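Local coordinates for uncharacterized protein (Enterococcus faecalis, PDB 3D3Y) that is of unknown function but carries a peptidase M16 C-terminal domain and is probably a metal-binding relative of the M16 metallopeptidases, at residues 160-165 / 235-240; 241-246 / 410-415. One frame throughout, in Å; residues are numbered along the deposited sequence.

Contact 1: residues 160-165 / 235-240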
ATOM      1  N   SER A 160     -15.395  -2.075  -3.437  1.00 32.56           N
ATOM      2  CA  SER A 160     -15.992  -2.945  -4.474  1.00 33.38           C
ATOM      3  C   SER A 160     -17.086  -2.235  -5.249  1.00 32.48           C
ATOM      4  O   SER A 160     -17.224  -2.458  -6.445  1.00 32.57           O
ATOM      5  CB  SER A 160     -16.602  -4.223  -3.894  1.00 34.12           C
ATOM      6  OG  SER A 160     -15.582  -5.112  -3.504  1.00 40.67           O
ATOM      7  N   VAL A 161     -17.866  -1.399  -4.565  1.00 31.41           N
ATOM      8  CA  VAL A 161     -18.947  -0.649  -5.195  1.00 30.25           C
ATOM      9  C   VAL A 161     -18.333   0.467  -6.021  1.00 29.32           C
ATOM     10  O   VAL A 161     -18.618   0.575  -7.225  1.00 27.59           O
ATOM     11  CB  VAL A 161     -19.952  -0.059  -4.180  1.00 30.87           C
ATOM     12  CG1 VAL A 161     -21.067   0.718  -4.912  1.00 31.44           C
ATOM     13  CG2 VAL A 161     -20.567  -1.184  -3.368  1.00 32.79           C
ATOM     14  N   TYR A 162     -17.474   1.270  -5.393  1.00 27.25           N
ATOM     15  CA  TYR A 162     -16.846   2.401  -6.114  1.00 27.67           C
ATOM     16  C   TYR A 162     -16.155   1.934  -7.406  1.00 27.51           C
ATOM     17  O   TYR A 162     -16.331   2.542  -8.469  1.00 28.07           O
ATOM     18  CB  TYR A 162     -15.870   3.214  -5.212  1.00 27.44           C
ATOM     19  CG  TYR A 162     -15.233   4.387  -5.960  1.00 27.71           C
ATOM     20  CD1 TYR A 162     -15.896   5.604  -6.067  1.00 26.77           C
ATOM     21  CD2 TYR A 162     -14.005   4.244  -6.626  1.00 29.69           C
ATOM     22  CE1 TYR A 162     -15.337   6.680  -6.773  1.00 26.94           C
ATOM     23  CE2 TYR A 162     -13.437   5.323  -7.351  1.00 27.99           C
ATOM     24  CZ  TYR A 162     -14.109   6.529  -7.408  1.00 26.86           C
ATOM     25  OH  TYR A 162     -13.575   7.602  -8.116  1.00 28.83           O
ATOM     26  N   PHE A 163     -15.380   0.855  -7.304  1.00 28.16           N
ATOM     27  CA  PHE A 163     -14.604   0.303  -8.437  1.00 29.38           C
ATOM     28  C   PHE A 163     -15.300  -0.826  -9.194  1.00 30.34           C
ATOM     29  O   PHE A 163     -14.658  -1.695  -9.787  1.00 30.49           O
ATOM     30  CB  PHE A 163     -13.258  -0.208  -7.924  1.00 28.55           C
ATOM     31  CG  PHE A 163     -12.364   0.878  -7.378  1.00 28.69           C
ATOM     32  CD1 PHE A 163     -11.750   1.795  -8.253  1.00 27.64           C
ATOM     33  CD2 PHE A 163     -12.111   0.967  -6.002  1.00 30.09           C
ATOM     34  CE1 PHE A 163     -10.903   2.791  -7.770  1.00 27.98           C
ATOM     35  CE2 PHE A 163     -11.267   1.973  -5.490  1.00 31.08           C
ATOM     36  CZ  PHE A 163     -10.661   2.890  -6.385  1.00 29.74           C
ATOM     37  N   ASN A 164     -16.611  -0.812  -9.163  1.00 32.19           N
ATOM     38  CA  ASN A 164     -17.391  -1.930  -9.660  1.00 35.15           C
ATOM     39  C   ASN A 164     -17.192  -2.101 -11.156  1.00 36.67           C
ATOM     40  O   ASN A 164     -17.384  -3.190 -11.681  1.00 37.46           O
ATOM     41  CB  ASN A 164     -18.859  -1.706  -9.338  1.00 35.17           C
ATOM     42  CG  ASN A 164     -19.666  -2.982  -9.371  1.00 38.01           C
ATOM     43  OD1 ASN A 164     -19.109  -4.089  -9.336  1.00 41.81           O
ATOM     44  ND2 ASN A 164     -20.995  -2.844  -9.426  1.00 39.67           N
ATOM     45  N   GLN A 165     -16.778  -1.036 -11.844  1.00 38.59           N
ATOM     46  CA  GLN A 165     -16.559  -1.158 -13.291  1.00 41.24           C
ATOM     47  C   GLN A 165     -15.234  -1.895 -13.610  1.00 40.89           C
ATOM     48  O   GLN A 165     -15.003  -2.300 -14.757  1.00 41.84           O
ATOM     49  CB  GLN A 165     -16.693   0.188 -14.015  1.00 40.48           C
ATOM     50  CG  GLN A 165     -15.804   1.312 -13.501  1.00 44.31           C
ATOM     51  CD  GLN A 165     -16.042   2.624 -14.247  1.00 45.69           C
ATOM     52  OE1 GLN A 165     -16.659   3.577 -13.718  1.00 48.73           O
ATOM     53  NE2 GLN A 165     -15.557   2.677 -15.506  1.00 49.11           N
ATOM     54  N   TYR A 235      -4.770   4.897 -11.520  1.00 34.41           N
ATOM     55  CA  TYR A 235      -6.043   4.363 -12.014  1.00 35.14           C
ATOM     56  C   TYR A 235      -7.060   5.500 -12.042  1.00 35.50           C
ATOM     57  O   TYR A 235      -7.153   6.287 -11.098  1.00 34.05           O
ATOM     58  CB  TYR A 235      -6.571   3.215 -11.147  1.00 35.34           C
ATOM     59  CG  TYR A 235      -8.000   2.798 -11.487  1.00 36.78           C
ATOM     60  CD1 TYR A 235      -8.259   1.799 -12.445  1.00 36.97           C
ATOM     61  CD2 TYR A 235      -9.089   3.416 -10.866  1.00 36.98           C
ATOM     62  CE1 TYR A 235      -9.575   1.412 -12.763  1.00 36.68           C
ATOM     63  CE2 TYR A 235     -10.411   3.038 -11.177  1.00 36.97           C
ATOM     64  CZ  TYR A 235     -10.643   2.045 -12.116  1.00 37.80           C
ATOM     65  OH  TYR A 235     -11.953   1.699 -12.381  1.00 38.14           O
ATOM     66  N   ASN A 236      -7.825   5.542 -13.131  1.00 36.12           N
ATOM     67  CA  ASN A 236      -8.902   6.501 -13.319  1.00 38.18           C
ATOM     68  C   ASN A 236     -10.149   5.793 -13.891  1.00 37.98           C
ATOM     69  O   ASN A 236     -10.051   4.744 -14.548  1.00 37.62           O
ATOM     70  CB  ASN A 236      -8.415   7.622 -14.268  1.00 40.24           C
ATOM     71  CG  ASN A 236      -9.483   8.652 -14.551  1.00 44.83           C
ATOM     72  OD1 ASN A 236      -9.913   9.378 -13.639  1.00 51.17           O
ATOM     73  ND2 ASN A 236      -9.942   8.715 -15.818  1.00 48.30           N
ATOM     74  N   GLN A 237     -11.318   6.367 -13.652  1.00 38.36           N
ATOM     75  CA  GLN A 237     -12.558   5.826 -14.222  1.00 39.49           C
ATOM     76  C   GLN A 237     -13.520   6.976 -14.408  1.00 40.48           C
ATOM     77  O   GLN A 237     -13.379   8.005 -13.728  1.00 41.03           O
ATOM     78  CB  GLN A 237     -13.167   4.792 -13.281  1.00 39.48           C
ATOM     79  CG  GLN A 237     -13.395   5.300 -11.868  1.00 37.01           C
ATOM     80  CD  GLN A 237     -14.111   4.266 -11.002  1.00 37.42           C
ATOM     81  OE1 GLN A 237     -13.921   3.058 -11.167  1.00 38.48           O
ATOM     82  NE2 GLN A 237     -14.938   4.742 -10.079  1.00 36.11           N
ATOM     83  N   PRO A 238     -14.492   6.831 -15.326  1.00 41.09           N
ATOM     84  CA  PRO A 238     -15.460   7.912 -15.488  1.00 41.26           C
ATOM     85  C   PRO A 238     -16.309   8.153 -14.242  1.00 41.67           C
ATOM     86  O   PRO A 238     -16.611   7.202 -13.483  1.00 40.35           O
ATOM     87  CB  PRO A 238     -16.350   7.419 -16.636  1.00 41.34           C
ATOM     88  CG  PRO A 238     -15.572   6.359 -17.307  1.00 41.95           C
ATOM     89  CD  PRO A 238     -14.761   5.717 -16.253  1.00 41.56           C
ATOM     90  N   ILE A 239     -16.656   9.427 -14.036  1.00 42.15           N
ATOM     91  CA  ILE A 239     -17.709   9.832 -13.112  1.00 42.75           C
ATOM     92  C   ILE A 239     -19.062   9.327 -13.645  1.00 43.35           C
ATOM     93  O   ILE A 239     -19.375   9.521 -14.824  1.00 43.06           O
ATOM     94  CB  ILE A 239     -17.734  11.360 -12.948  1.00 42.61           C
ATOM     95  CG1 ILE A 239     -16.479  11.827 -12.201  1.00 43.06           C
ATOM     96  CG2 ILE A 239     -18.938  11.804 -12.149  1.00 42.30           C
ATOM     97  CD1 ILE A 239     -15.821  13.017 -12.834  1.00 44.58           C
ATOM     98  N   ARG A 240     -19.821   8.662 -12.777  1.00 43.75           N
ATOM     99  CA  ARG A 240     -21.191   8.229 -13.048  1.00 45.02           C
ATOM    100  C   ARG A 240     -22.140   9.350 -12.611  1.00 44.61           C
ATOM    101  O   ARG A 240     -21.926  10.006 -11.582  1.00 43.35           O
ATOM    102  CB  ARG A 240     -21.539   6.969 -12.233  1.00 45.61           C
ATOM    103  CG  ARG A 240     -20.741   5.672 -12.520  1.00 47.86           C
ATOM    104  CD  ARG A 240     -20.520   4.852 -11.196  1.00 47.93           C
ATOM    105  NE  ARG A 240     -19.217   5.114 -10.573  1.00 53.94           N
ATOM    106  CZ  ARG A 240     -18.823   4.694  -9.359  1.00 55.48           C
ATOM    107  NH1 ARG A 240     -17.612   5.019  -8.928  1.00 56.51           N
ATOM    108  NH2 ARG A 240     -19.620   3.977  -8.559  1.00 56.11           N
TER

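Contact 2: residues 241-246 / 410-415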
ATOM      1  N   ASN A 241     -23.211   9.559 -13.365  1.00 45.12           N
ATOM      2  CA  ASN A 241     -24.174  10.587 -12.969  1.00 46.22           C
ATOM      3  C   ASN A 241     -25.116  10.181 -11.847  1.00 46.20           C
ATOM      4  O   ASN A 241     -25.672  11.042 -11.152  1.00 47.60           O
ATOM      5  CB  ASN A 241     -24.892  11.194 -14.178  1.00 48.00           C
ATOM      6  CG  ASN A 241     -24.036  12.262 -14.872  1.00 50.99           C
ATOM      7  OD1 ASN A 241     -23.620  13.256 -14.239  1.00 54.20           O
ATOM      8  ND2 ASN A 241     -23.745  12.055 -16.158  1.00 52.88           N
ATOM      9  N   VAL A 242     -25.249   8.881 -11.614  1.00 44.20           N
ATOM     10  CA  VAL A 242     -26.088   8.407 -10.530  1.00 43.65           C
ATOM     11  C   VAL A 242     -25.186   7.808  -9.433  1.00 42.68           C
ATOM     12  O   VAL A 242     -24.240   7.076  -9.742  1.00 43.11           O
ATOM     13  CB  VAL A 242     -27.118   7.375 -11.056  1.00 44.10           C
ATOM     14  CG1 VAL A 242     -27.905   6.735  -9.916  1.00 46.16           C
ATOM     15  CG2 VAL A 242     -28.082   8.028 -12.056  1.00 44.20           C
ATOM     16  N   ILE A 243     -25.457   8.132  -8.172  1.00 40.50           N
ATOM     17  CA  ILE A 243     -24.767   7.491  -7.048  1.00 39.74           C
ATOM     18  C   ILE A 243     -25.246   6.044  -6.836  1.00 38.98           C
ATOM     19  O   ILE A 243     -26.450   5.812  -6.764  1.00 38.48           O
ATOM     20  CB  ILE A 243     -24.974   8.301  -5.767  1.00 39.33           C
ATOM     21  CG1 ILE A 243     -24.265   9.653  -5.914  1.00 39.34           C
ATOM     22  CG2 ILE A 243     -24.473   7.536  -4.519  1.00 40.59           C
ATOM     23  CD1 ILE A 243     -24.875  10.775  -5.137  1.00 41.99           C
ATOM     24  N   GLU A 244     -24.320   5.081  -6.758  1.00 37.65           N
ATOM     25  CA  GLU A 244     -24.693   3.698  -6.402  1.00 37.69           C
ATOM     26  C   GLU A 244     -24.691   3.505  -4.890  1.00 37.80           C
ATOM     27  O   GLU A 244     -23.703   3.791  -4.219  1.00 36.23           O
ATOM     28  CB  GLU A 244     -23.766   2.670  -7.067  1.00 37.10           C
ATOM     29  CG  GLU A 244     -23.931   2.590  -8.590  1.00 41.46           C
ATOM     30  CD  GLU A 244     -25.312   2.072  -9.049  1.00 44.16           C
ATOM     31  OE1 GLU A 244     -25.821   2.643 -10.041  1.00 47.58           O
ATOM     32  OE2 GLU A 244     -25.879   1.117  -8.443  1.00 45.18           O
ATOM     33  N   GLU A 245     -25.803   3.003  -4.358  1.00 38.66           N
ATOM     34  CA  GLU A 245     -25.944   2.732  -2.923  1.00 40.17           C
ATOM     35  C   GLU A 245     -26.175   1.237  -2.746  1.00 40.00           C
ATOM     36  O   GLU A 245     -27.054   0.650  -3.418  1.00 39.65           O
ATOM     37  CB  GLU A 245     -27.129   3.510  -2.357  1.00 40.47           C
ATOM     38  CG  GLU A 245     -27.195   4.951  -2.851  1.00 42.17           C
ATOM     39  CD  GLU A 245     -28.238   5.821  -2.139  1.00 44.28           C
ATOM     40  OE1 GLU A 245     -28.680   5.470  -1.019  1.00 48.59           O
ATOM     41  OE2 GLU A 245     -28.602   6.883  -2.701  1.00 49.45           O
ATOM     42  N   ARG A 246     -25.336   0.596  -1.936  1.00 38.26           N
ATOM     43  CA  ARG A 246     -25.514  -0.818  -1.633  1.00 37.65           C
ATOM     44  C   ARG A 246     -25.658  -0.984  -0.125  1.00 37.37           C
ATOM     45  O   ARG A 246     -25.040  -0.245   0.650  1.00 36.14           O
ATOM     46  CB  ARG A 246     -24.352  -1.669  -2.160  1.00 37.67           C
ATOM     47  CG  ARG A 246     -24.077  -1.513  -3.677  1.00 40.69           C
ATOM     48  CD  ARG A 246     -24.953  -2.422  -4.529  1.00 44.58           C
ATOM     49  NE  ARG A 246     -24.482  -2.505  -5.914  1.00 47.29           N
ATOM     50  CZ  ARG A 246     -24.784  -1.613  -6.850  1.00 51.25           C
ATOM     51  NH1 ARG A 246     -25.566  -0.567  -6.547  1.00 52.88           N
ATOM     52  NH2 ARG A 246     -24.319  -1.763  -8.093  1.00 50.13           N
ATOM     53  N   LEU A 410     -14.868  17.383  -5.875  1.00 36.99           N
ATOM     54  CA  LEU A 410     -15.321  16.162  -5.228  1.00 37.49           C
ATOM     55  C   LEU A 410     -16.670  15.796  -5.752  1.00 37.63           C
ATOM     56  O   LEU A 410     -17.535  16.656  -5.844  1.00 38.70           O
ATOM     57  CB  LEU A 410     -15.480  16.418  -3.735  1.00 38.91           C
ATOM     58  CG  LEU A 410     -15.039  15.295  -2.839  1.00 40.13           C
ATOM     59  CD1 LEU A 410     -13.530  15.373  -2.883  1.00 42.89           C
ATOM     60  CD2 LEU A 410     -15.512  15.500  -1.417  1.00 41.18           C
ATOM     61  N   GLU A 411     -16.883  14.524  -6.052  1.00 36.88           N
ATOM     62  CA  GLU A 411     -18.165  14.082  -6.565  1.00 37.41           C
ATOM     63  C   GLU A 411     -18.523  12.741  -5.942  1.00 36.22           C
ATOM     64  O   GLU A 411     -17.851  11.742  -6.196  1.00 34.06           O
ATOM     65  CB  GLU A 411     -18.087  13.916  -8.080  1.00 38.23           C
ATOM     66  CG  GLU A 411     -19.370  13.487  -8.717  1.00 44.20           C
ATOM     67  CD  GLU A 411     -20.350  14.646  -8.951  1.00 50.29           C
ATOM     68  OE1 GLU A 411     -21.549  14.359  -9.178  1.00 54.30           O
ATOM     69  OE2 GLU A 411     -19.926  15.825  -8.918  1.00 52.67           O
ATOM     70  N   LEU A 412     -19.591  12.723  -5.148  1.00 35.15           N
ATOM     71  CA  LEU A 412     -20.046  11.470  -4.496  1.00 34.51           C
ATOM     72  C   LEU A 412     -20.436  10.456  -5.552  1.00 34.30           C
ATOM     73  O   LEU A 412     -21.076  10.812  -6.567  1.00 34.50           O
ATOM     74  CB  LEU A 412     -21.187  11.744  -3.501  1.00 34.77           C
ATOM     75  CG  LEU A 412     -21.769  10.585  -2.689  1.00 34.70           C
ATOM     76  CD1 LEU A 412     -20.669   9.859  -1.904  1.00 30.33           C
ATOM     77  CD2 LEU A 412     -22.897  11.075  -1.758  1.00 33.34           C
ATOM     78  N   GLN A 413     -20.004   9.204  -5.346  1.00 32.92           N
ATOM     79  CA  GLN A 413     -20.196   8.127  -6.329  1.00 31.56           C
ATOM     80  C   GLN A 413     -20.809   6.846  -5.769  1.00 30.61           C
ATOM     81  O   GLN A 413     -21.543   6.142  -6.469  1.00 29.52           O
ATOM     82  CB  GLN A 413     -18.865   7.791  -7.031  1.00 31.87           C
ATOM     83  CG  GLN A 413     -18.352   8.910  -8.011  1.00 31.97           C
ATOM     84  CD  GLN A 413     -19.205   9.052  -9.264  1.00 34.44           C
ATOM     85  OE1 GLN A 413     -20.228   9.776  -9.280  1.00 37.63           O
ATOM     86  NE2 GLN A 413     -18.805   8.366 -10.321  1.00 30.72           N
ATOM     87  N   ALA A 414     -20.513   6.528  -4.515  1.00 29.82           N
ATOM     88  CA  ALA A 414     -20.992   5.275  -3.960  1.00 30.02           C
ATOM     89  C   ALA A 414     -21.208   5.427  -2.467  1.00 30.01           C
ATOM     90  O   ALA A 414     -20.512   6.185  -1.805  1.00 29.01           O
ATOM     91  CB  ALA A 414     -19.998   4.130  -4.284  1.00 29.02           C
ATOM     92  N   ILE A 415     -22.200   4.721  -1.946  1.00 30.36           N
ATOM     93  CA  ILE A 415     -22.463   4.709  -0.517  1.00 31.06           C
ATOM     94  C   ILE A 415     -22.654   3.238  -0.156  1.00 31.27           C
ATOM     95  O   ILE A 415     -23.461   2.532  -0.792  1.00 30.98           O
ATOM     96  CB  ILE A 415     -23.800   5.425  -0.166  1.00 31.24           C
ATOM     97  CG1 ILE A 415     -23.744   6.919  -0.465  1.00 33.16           C
ATOM     98  CG2 ILE A 415     -24.211   5.137   1.313  1.00 33.12           C
ATOM     99  CD1 ILE A 415     -25.107   7.563  -0.497  1.00 33.99           C
TER

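Contact 1: residues 160-165 / 235-240
Q237 and R240 both reach over the same face of the Y162 ring. Q237 lays its amide at 25° to the ring, with NE2 above the rim and 3.2 Å from Y162 CE2. The same NE2 gives a nearly straight hydrogen bond to Y162 O (3.1 Å). That oxygen lies in the amide plane of Q237, while the donor sits above the carbonyl plane of Y162. R240 comes in more steeply, its guanidinium 65° from the ring, in an off-centre cation-pi contact. R240 NH1 is 3.4 Å from Y162 CD1. CG of Y162 is anti to the backbone N (chi1 -180°), beside the carbonyl carbon. Y235 OH donates to Q237 OE1 at 2.7 Å, in the carbonyl plane and on a lone pair, so both ends of the Q237 amide are held. The amide of Q165 stacks on that of Q237. F163 and Y235 slide past each other in opposite directions, their rings oblique, with F163 CD1 3.4 Å from Y235 CE2. Amide and cation-pi contacts to one ring thus join the C-terminal end of helix 150-162 to the loop leading into strand 244-251. F314 packs against the Y162 and F163 rings, and strands 255-262 and 411-421 of the five-stranded mixed sheet lie against Y162.

Contact 2: residues 241-246 / 410-415
E244 and R246, which pair with Q413 and I415 through their backbones, also join side chains: E244 OE2 lies at the edge of the R246 guanidinium, in its plane. R246 NH1 bonds E244 OE2 at 2.6 Å, on the anti lone pair, in a salt bridge along one strand; the second bond, from NH2, is weak. The E244 chain bends at chi2 (-65°), and its carboxylate leads away from 410-415. The backbones pair as parallel strands. E244 N donates to Q413 O (3.0 Å), I415 N to E244 O (2.9 Å) and R246 N to I415 O (2.9 Å). The last is the straightest, at 162°. The CA-H of A414 also points at E244 O.

On the sheet face of E245 and I415, these two side chains lie side by side and point the same way, with E245 CD 3.9 Å from I415 CD1. I243 CG2 touches I415 CD1 at 4.1 Å. I243 crosses L412 at about a right angle, I243 CD1 to L412 CD2 3.9 Å. E245 OE1 makes a salt bridge with R326 of helix 326-341. A414 and E244 lie on the other face, against V161 of helix 150-162. Q413 and A414 form a classic beta bulge opposite A260 of strand 255-262. Strand 411-421 runs between the edge strand 244-251 and strand 255-262.

Overall arrangement
Contact 1 comes first along the chain and closes just before contact 2 opens, as R240 is followed directly by N241. Their centres are about 10 Å apart, on the same side of the chain's centre. Contact 1 sets the end of helix 150-162 against the loop that leads into the edge strand. Contact 2 then pairs that strand with 411-421, from the C-terminal end of the chain, in the five-stranded mixed sheet. The two touch where V161 packs on A414 and R246, and where I239 and R240 meet Q413. Together they bring helix 150-162, from earlier in the chain, onto one face of the sheet, while helix 326-341 lies on the other.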